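Long-range contacts in regulatory protein YycH-like domain-containing protein (Eubacterium rectale, PDB 5COZ), which is of unknown function but has a YycH-like domain and is made with a signal sequence, consistent with a regulatory protein outside the cytoplasm: residues L134-K140 with N196-E202; Q159-A165 with N209-V213. All blocks are in the same frame, centred on the assembly; numbering follows the deposited sequence.

In the fold
Both interactions belong to the part of the chain built on the antiparallel sheet that includes strands 188-192 and 211-220, with centres about 17 Å apart. In interaction 1 the end of helix 130-137 meets the loop that follows strand 188-192; in interaction 2 the loop before helix 165-178 sits against the start of strand 211-220. Each is partly buried. Interaction 1 relies mostly on backbone carbonyls, with exposed side chains along its margin, whereas interaction 2 closes round one buried tyrosine and reaches a sodium ion through D210. They touch through A135 on T211 and V136 on V213, so the helix of the first packs on the strand of the second.

Interaction 1: residues L134-K140 with N196-E202; sequences LAVSASK and NTLIFPE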
loop_
_atom_site.group_PDB
_atom_site.type_symbol
_atom_site.label_atom_id
_atom_site.label_comp_id
_atom_site.label_asym_id
_atom_site.label_seq_id
_atom_site.Cartn_x
_atom_site.Cartn_y
_atom_site.Cartn_z
ATOM N N LEU A 134 -2.839 -19.357 -0.464
ATOM C CA LEU A 134 -1.799 -19.791 -1.395
ATOM C C LEU A 134 -1.632 -18.826 -2.569
ATOM O O LEU A 134 -0.499 -18.583 -2.989
ATOM C CB LEU A 134 -2.055 -21.193 -1.896
ATOM C CG LEU A 134 -2.152 -22.303 -0.813
ATOM C CD1 LEU A 134 -2.165 -23.638 -1.457
ATOM C CD2 LEU A 134 -0.980 -22.263 0.193
ATOM N N ALA A 135 -2.734 -18.242 -3.072
ATOM C CA ALA A 135 -2.605 -17.276 -4.162
ATOM C C ALA A 135 -1.820 -16.038 -3.764
ATOM O O ALA A 135 -0.961 -15.582 -4.519
ATOM C CB ALA A 135 -3.981 -16.850 -4.660
ATOM N N VAL A 136 -2.116 -15.478 -2.574
ATOM C CA VAL A 136 -1.495 -14.214 -2.226
ATOM C C VAL A 136 -0.179 -14.375 -1.458
ATOM O O VAL A 136 0.662 -13.481 -1.551
ATOM C CB VAL A 136 -2.527 -13.352 -1.426
ATOM C CG1 VAL A 136 -1.961 -11.981 -1.045
ATOM C CG2 VAL A 136 -3.826 -13.197 -2.218
ATOM N N SER A 137 0.049 -15.513 -0.793
ATOM C CA SER A 137 1.259 -15.604 0.031
ATOM C C SER A 137 2.134 -16.853 -0.193
ATOM O O SER A 137 3.180 -16.976 0.453
ATOM C CB SER A 137 0.884 -15.491 1.512
ATOM O OG SER A 137 0.121 -16.589 1.980
ATOM N N ALA A 138 1.789 -17.718 -1.154
ATOM C CA ALA A 138 2.615 -18.905 -1.434
ATOM C C ALA A 138 2.941 -19.007 -2.925
ATOM O O ALA A 138 3.344 -20.072 -3.413
ATOM C CB ALA A 138 1.917 -20.154 -0.955
ATOM N N SER A 139 2.798 -17.890 -3.644
ATOM C CA SER A 139 2.994 -17.878 -5.076
ATOM C C SER A 139 3.977 -16.778 -5.495
ATOM O O SER A 139 4.648 -16.207 -4.629
ATOM C CB SER A 139 1.629 -17.710 -5.763
ATOM O OG SER A 139 0.770 -18.783 -5.394
ATOM N N LYS A 140 4.084 -16.477 -6.796
ATOM C CA LYS A 140 5.032 -15.487 -7.308
ATOM C C LYS A 140 4.677 -14.064 -6.840
ATOM O O LYS A 140 5.579 -13.224 -6.656
ATOM C CB LYS A 140 5.087 -15.565 -8.846
ATOM C CG LYS A 140 6.344 -14.977 -9.469
ATOM C CD LYS A 140 6.368 -15.216 -10.978
ATOM C CE LYS A 140 7.514 -14.520 -11.666
ATOM N NZ LYS A 140 8.802 -15.242 -11.474
ATOM N N ASN A 196 0.970 -16.074 -11.959
ATOM C CA ASN A 196 1.166 -16.171 -10.523
ATOM C C ASN A 196 1.490 -17.625 -10.153
ATOM O O ASN A 196 0.643 -18.336 -9.592
ATOM C CB ASN A 196 -0.076 -15.680 -9.766
ATOM C CG ASN A 196 0.155 -15.628 -8.287
ATOM O OD1 ASN A 196 1.238 -15.231 -7.824
ATOM N ND2 ASN A 196 -0.833 -16.039 -7.509
ATOM N N THR A 197 2.706 -18.078 -10.501
ATOM C CA THR A 197 3.121 -19.464 -10.277
ATOM C C THR A 197 2.988 -19.868 -8.823
ATOM O O THR A 197 3.433 -19.120 -7.939
ATOM C CB THR A 197 4.585 -19.639 -10.721
ATOM O OG1 THR A 197 4.792 -18.932 -11.946
ATOM C CG2 THR A 197 4.999 -21.137 -10.849
ATOM N N LEU A 198 2.352 -21.014 -8.564
ATOM C CA LEU A 198 2.238 -21.537 -7.217
ATOM C C LEU A 198 3.614 -22.123 -6.845
ATOM O O LEU A 198 4.078 -23.064 -7.486
ATOM C CB LEU A 198 1.106 -22.557 -7.105
ATOM C CG LEU A 198 0.904 -23.226 -5.719
ATOM C CD1 LEU A 198 0.570 -22.202 -4.617
ATOM C CD2 LEU A 198 -0.203 -24.229 -5.780
ATOM N N ILE A 199 4.295 -21.505 -5.873
ATOM C CA ILE A 199 5.650 -21.921 -5.501
ATOM C C ILE A 199 5.625 -22.886 -4.327
ATOM O O ILE A 199 6.405 -23.848 -4.325
ATOM C CB ILE A 199 6.564 -20.695 -5.221
ATOM C CG1 ILE A 199 6.601 -19.733 -6.438
ATOM C CG2 ILE A 199 8.006 -21.150 -4.854
ATOM C CD1 ILE A 199 7.267 -18.375 -6.188
ATOM N N PHE A 200 4.744 -22.655 -3.342
ATOM C CA PHE A 200 4.708 -23.502 -2.160
ATOM C C PHE A 200 3.341 -24.173 -1.957
ATOM O O PHE A 200 2.624 -23.847 -1.003
ATOM C CB PHE A 200 5.144 -22.700 -0.915
ATOM C CG PHE A 200 6.518 -22.076 -1.043
ATOM C CD1 PHE A 200 7.667 -22.852 -0.928
ATOM C CD2 PHE A 200 6.664 -20.716 -1.290
ATOM C CE1 PHE A 200 8.936 -22.277 -1.063
ATOM C CE2 PHE A 200 7.935 -20.139 -1.415
ATOM C CZ PHE A 200 9.063 -20.926 -1.307
ATOM N N PRO A 201 2.984 -25.195 -2.774
ATOM C CA PRO A 201 1.727 -25.907 -2.515
ATOM C C PRO A 201 1.827 -26.665 -1.186
ATOM O O PRO A 201 2.936 -26.965 -0.731
ATOM C CB PRO A 201 1.603 -26.857 -3.718
ATOM C CG PRO A 201 3.002 -27.084 -4.162
ATOM C CD PRO A 201 3.707 -25.783 -3.924
ATOM N N GLU A 202 0.697 -26.920 -0.537
ATOM C CA GLU A 202 0.712 -27.659 0.727
ATOM C C GLU A 202 0.421 -29.123 0.470
ATOM O O GLU A 202 0.920 -29.984 1.194
ATOM C CB GLU A 202 -0.284 -27.063 1.722
ATOM C CG GLU A 202 0.172 -25.717 2.255
ATOM C CD GLU A 202 -0.765 -25.041 3.235
ATOM O OE1 GLU A 202 -1.803 -25.636 3.606
ATOM O OE2 GLU A 202 -0.439 -23.910 3.650
HETATM O O HOH W 1 -0.748 -19.602 -7.489
#
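S139 and L198 lie side by side in a single backbone bridge, their CA atoms 4.3 Å apart, where the chain leaves helix 130-137 and runs past the loop 196-202. L198 supplies one bump. Its CB bond points away from the helix end, but with CG anti to the backbone N (chi1 178°) the side chain swings CD1 back into a hollow walled by the CB of L134, the OG of S139 and the carbonyl O of A138; CD1 lies 3.9 Å from L134 CB. Further along, the CD2 methyl of L134 reaches toward F200 O and the carboxylate of E202, whose OE2 also makes a salt bridge with K133. I199 fills the other side of the bridge, laying CD1 3.7 Å from S139 C, while A138 CB rests on F200 CB.

Polar atoms fix this fit. A138 O takes two hydrogen bonds in its carbonyl plane, from F200 N at 2.9 Å and I199 N at 3.0 Å, so the loop is bent round one oxygen. At the opposite end N196 pushes its amide in beside S139 CB: ND2 donates to A135 O over 3.0 Å at 162°, and OD1 accepts from F141 N. S139 OG donates a hydrogen bond to L134 O, which A138 N reaches from the other face, and a water links that hydroxyl to N196 O. The last turn of the helix is thereby tied off by side chain, backbone and solvent together.

The contact joins this helix end to the loop between strands 188-192 and 211-220. D206, further along the same loop, lies against L134 and L198, and A135 and V136 rest on T211 and V213 of strand 211-220.

Interaction 2: residues Q159-A165 with N209-V213; sequences QLMFMSA and NDTYV. With NA (sodium ion), chain B.
Y212 sends its side chain from strand 211-220 into the curl of residues 159-165, and almost every atom beyond CB finds a neighbour there. Its CB leaves the strand with CG anti to the carbonyl carbon (chi1 -73°), which brings the ring in against L160, face on to its CD1. That methyl covers one face from CG and CD1 onward, a CH-pi contact 3.7 Å from the ring centroid and 7° off its normal. On the same face CE1 lies under the CG of L160, and CZ under its CB. CD2 meets CZ of F162, the two rings being inclined at 60°. By CE2, M163 O sits at the ring edge, in plane. At the tip the hydroxyl is held twice. Y212 OH accepts from L160 N at 2.8 Å. Y212 OH also donates to M163 O at 2.7 Å, in that carbonyl's plane. A phenylalanine here would probably keep the L160 methyl over the ring but leave L160 N and M163 O without their shared partner, freeing the curl to shift.

Nearer the start of the strand, D210 carries the contact to the metal. Its OD1 binds the sodium ion at 2.5 Å; Q208 is a second protein ligand, and two waters also bind. D210 OD2 accepts from two waters, one of which takes the N-H of M161. The contact thus has two chemistries: a buried phenol that satisfies two backbone groups of the curl within an apolar jacket, and a carboxylate whose negative charge is probably balanced in part by the sodium, with water passing its hold on to the loop.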
loop_
_atom_site.group_PDB
_atom_site.type_symbol
_atom_site.label_atom_id
_atom_site.label_comp_id
_atom_site.label_asym_id
_atom_site.label_seq_id
_atom_site.Cartn_x
_atom_site.Cartn_y
_atom_site.Cartn_z
ATOM N N GLN A 159 -9.022 -9.209 -17.972
ATOM C CA GLN A 159 -10.299 -9.476 -17.326
ATOM C C GLN A 159 -10.411 -10.959 -17.098
ATOM O O GLN A 159 -10.349 -11.722 -18.063
ATOM C CB GLN A 159 -11.472 -8.995 -18.213
ATOM C CG GLN A 159 -11.311 -7.553 -18.696
ATOM C CD GLN A 159 -11.515 -6.584 -17.569
ATOM O OE1 GLN A 159 -12.563 -6.594 -16.901
ATOM N NE2 GLN A 159 -10.467 -5.811 -17.264
ATOM N N LEU A 160 -10.558 -11.382 -15.851
ATOM C CA LEU A 160 -10.707 -12.809 -15.552
ATOM C C LEU A 160 -12.093 -13.252 -15.959
ATOM O O LEU A 160 -12.963 -12.402 -16.211
ATOM C CB LEU A 160 -10.403 -13.106 -14.095
ATOM C CG LEU A 160 -8.961 -12.732 -13.691
ATOM C CD1 LEU A 160 -8.776 -12.874 -12.187
ATOM C CD2 LEU A 160 -7.912 -13.608 -14.445
HETATM N N MSE A 161 -12.308 -14.564 -16.094
HETATM C CA MSE A 161 -13.560 -15.000 -16.681
HETATM C C MSE A 161 -14.738 -15.138 -15.724
HETATM O O MSE A 161 -15.874 -15.198 -16.210
HETATM C CB MSE A 161 -13.361 -16.305 -17.431
HETATM C CG MSE A 161 -12.630 -16.081 -18.748
HETATM SE SE MSE A 161 -12.652 -17.637 -19.903
HETATM C CE MSE A 161 -11.267 -18.561 -19.022
ATOM N N PHE A 162 -14.510 -15.157 -14.405
ATOM C CA PHE A 162 -15.617 -15.363 -13.470
ATOM C C PHE A 162 -16.344 -14.061 -13.139
ATOM O O PHE A 162 -17.485 -14.121 -12.681
ATOM C CB PHE A 162 -15.127 -16.057 -12.191
ATOM C CG PHE A 162 -13.991 -15.342 -11.488
ATOM C CD1 PHE A 162 -14.249 -14.381 -10.512
ATOM C CD2 PHE A 162 -12.668 -15.671 -11.759
ATOM C CE1 PHE A 162 -13.192 -13.736 -9.854
ATOM C CE2 PHE A 162 -11.620 -15.034 -11.096
ATOM C CZ PHE A 162 -11.888 -14.047 -10.172
HETATM N N MSE A 163 -15.686 -12.903 -13.352
HETATM C CA MSE A 163 -16.305 -11.597 -13.143
HETATM C C MSE A 163 -15.399 -10.525 -13.733
HETATM O O MSE A 163 -14.178 -10.697 -13.805
HETATM C CB MSE A 163 -16.635 -11.322 -11.658
HETATM C CG MSE A 163 -15.430 -10.903 -10.822
HETATM SE SE MSE A 163 -15.714 -10.956 -8.904
HETATM C CE MSE A 163 -17.354 -9.992 -8.787
ATOM N N SER A 164 -16.011 -9.427 -14.185
ATOM C CA SER A 164 -15.236 -8.341 -14.770
ATOM C C SER A 164 -14.464 -7.599 -13.676
ATOM O O SER A 164 -14.826 -7.673 -12.487
ATOM C CB SER A 164 -16.141 -7.363 -15.513
ATOM O OG SER A 164 -16.956 -6.665 -14.580
ATOM N N ALA A 165 -13.436 -6.854 -14.078
ATOM C CA ALA A 165 -12.676 -6.053 -13.115
ATOM C C ALA A 165 -13.575 -4.995 -12.473
ATOM O O ALA A 165 -13.444 -4.737 -11.276
ATOM C CB ALA A 165 -11.504 -5.395 -13.804
ATOM N N ASN A 209 -5.064 -20.634 -8.964
ATOM C CA ASN A 209 -6.471 -20.240 -9.066
ATOM C C ASN A 209 -6.559 -18.774 -9.456
ATOM O O ASN A 209 -5.995 -17.935 -8.745
ATOM C CB ASN A 209 -7.190 -20.465 -7.727
ATOM C CG ASN A 209 -7.293 -21.911 -7.357
ATOM O OD1 ASN A 209 -7.917 -22.700 -8.067
ATOM N ND2 ASN A 209 -6.635 -22.295 -6.271
ATOM N N ASP A 210 -7.277 -18.456 -10.559
ATOM C CA ASP A 210 -7.382 -17.073 -11.019
ATOM C C ASP A 210 -7.975 -16.193 -9.921
ATOM O O ASP A 210 -9.073 -16.468 -9.425
ATOM C CB ASP A 210 -8.187 -16.975 -12.315
ATOM C CG ASP A 210 -7.486 -17.540 -13.529
ATOM O OD1 ASP A 210 -6.327 -18.007 -13.394
ATOM O OD2 ASP A 210 -8.083 -17.505 -14.620
ATOM N N THR A 211 -7.244 -15.149 -9.546
ATOM C CA THR A 211 -7.624 -14.284 -8.432
ATOM C C THR A 211 -7.357 -12.830 -8.768
ATOM O O THR A 211 -6.314 -12.507 -9.350
ATOM C CB THR A 211 -6.766 -14.708 -7.207
ATOM O OG1 THR A 211 -7.024 -16.086 -6.889
ATOM C CG2 THR A 211 -7.020 -13.865 -5.961
ATOM N N TYR A 212 -8.303 -11.951 -8.426
ATOM C CA TYR A 212 -8.054 -10.512 -8.473
ATOM C C TYR A 212 -7.560 -10.074 -7.107
ATOM O O TYR A 212 -8.129 -10.526 -6.109
ATOM C CB TYR A 212 -9.348 -9.734 -8.729
ATOM C CG TYR A 212 -9.920 -9.788 -10.115
ATOM C CD1 TYR A 212 -9.217 -9.261 -11.203
ATOM C CD2 TYR A 212 -11.204 -10.263 -10.333
ATOM C CE1 TYR A 212 -9.776 -9.232 -12.474
ATOM C CE2 TYR A 212 -11.787 -10.212 -11.597
ATOM C CZ TYR A 212 -11.073 -9.686 -12.665
ATOM O OH TYR A 212 -11.650 -9.660 -13.918
ATOM N N VAL A 213 -6.580 -9.184 -7.031
ATOM C CA VAL A 213 -6.137 -8.623 -5.753
ATOM C C VAL A 213 -6.243 -7.118 -5.835
ATOM O O VAL A 213 -5.559 -6.497 -6.656
ATOM C CB VAL A 213 -4.701 -9.046 -5.371
ATOM C CG1 VAL A 213 -4.226 -8.319 -4.097
ATOM C CG2 VAL A 213 -4.606 -10.557 -5.176
HETATM NA NA NA B . -5.325 -19.924 -14.636
HETATM O O HOH W 2 -10.446 -16.558 -15.319
HETATM O O HOH W 3 -7.398 -19.668 -16.052
HETATM O O HOH W 4 -6.346 -21.511 -13.337
#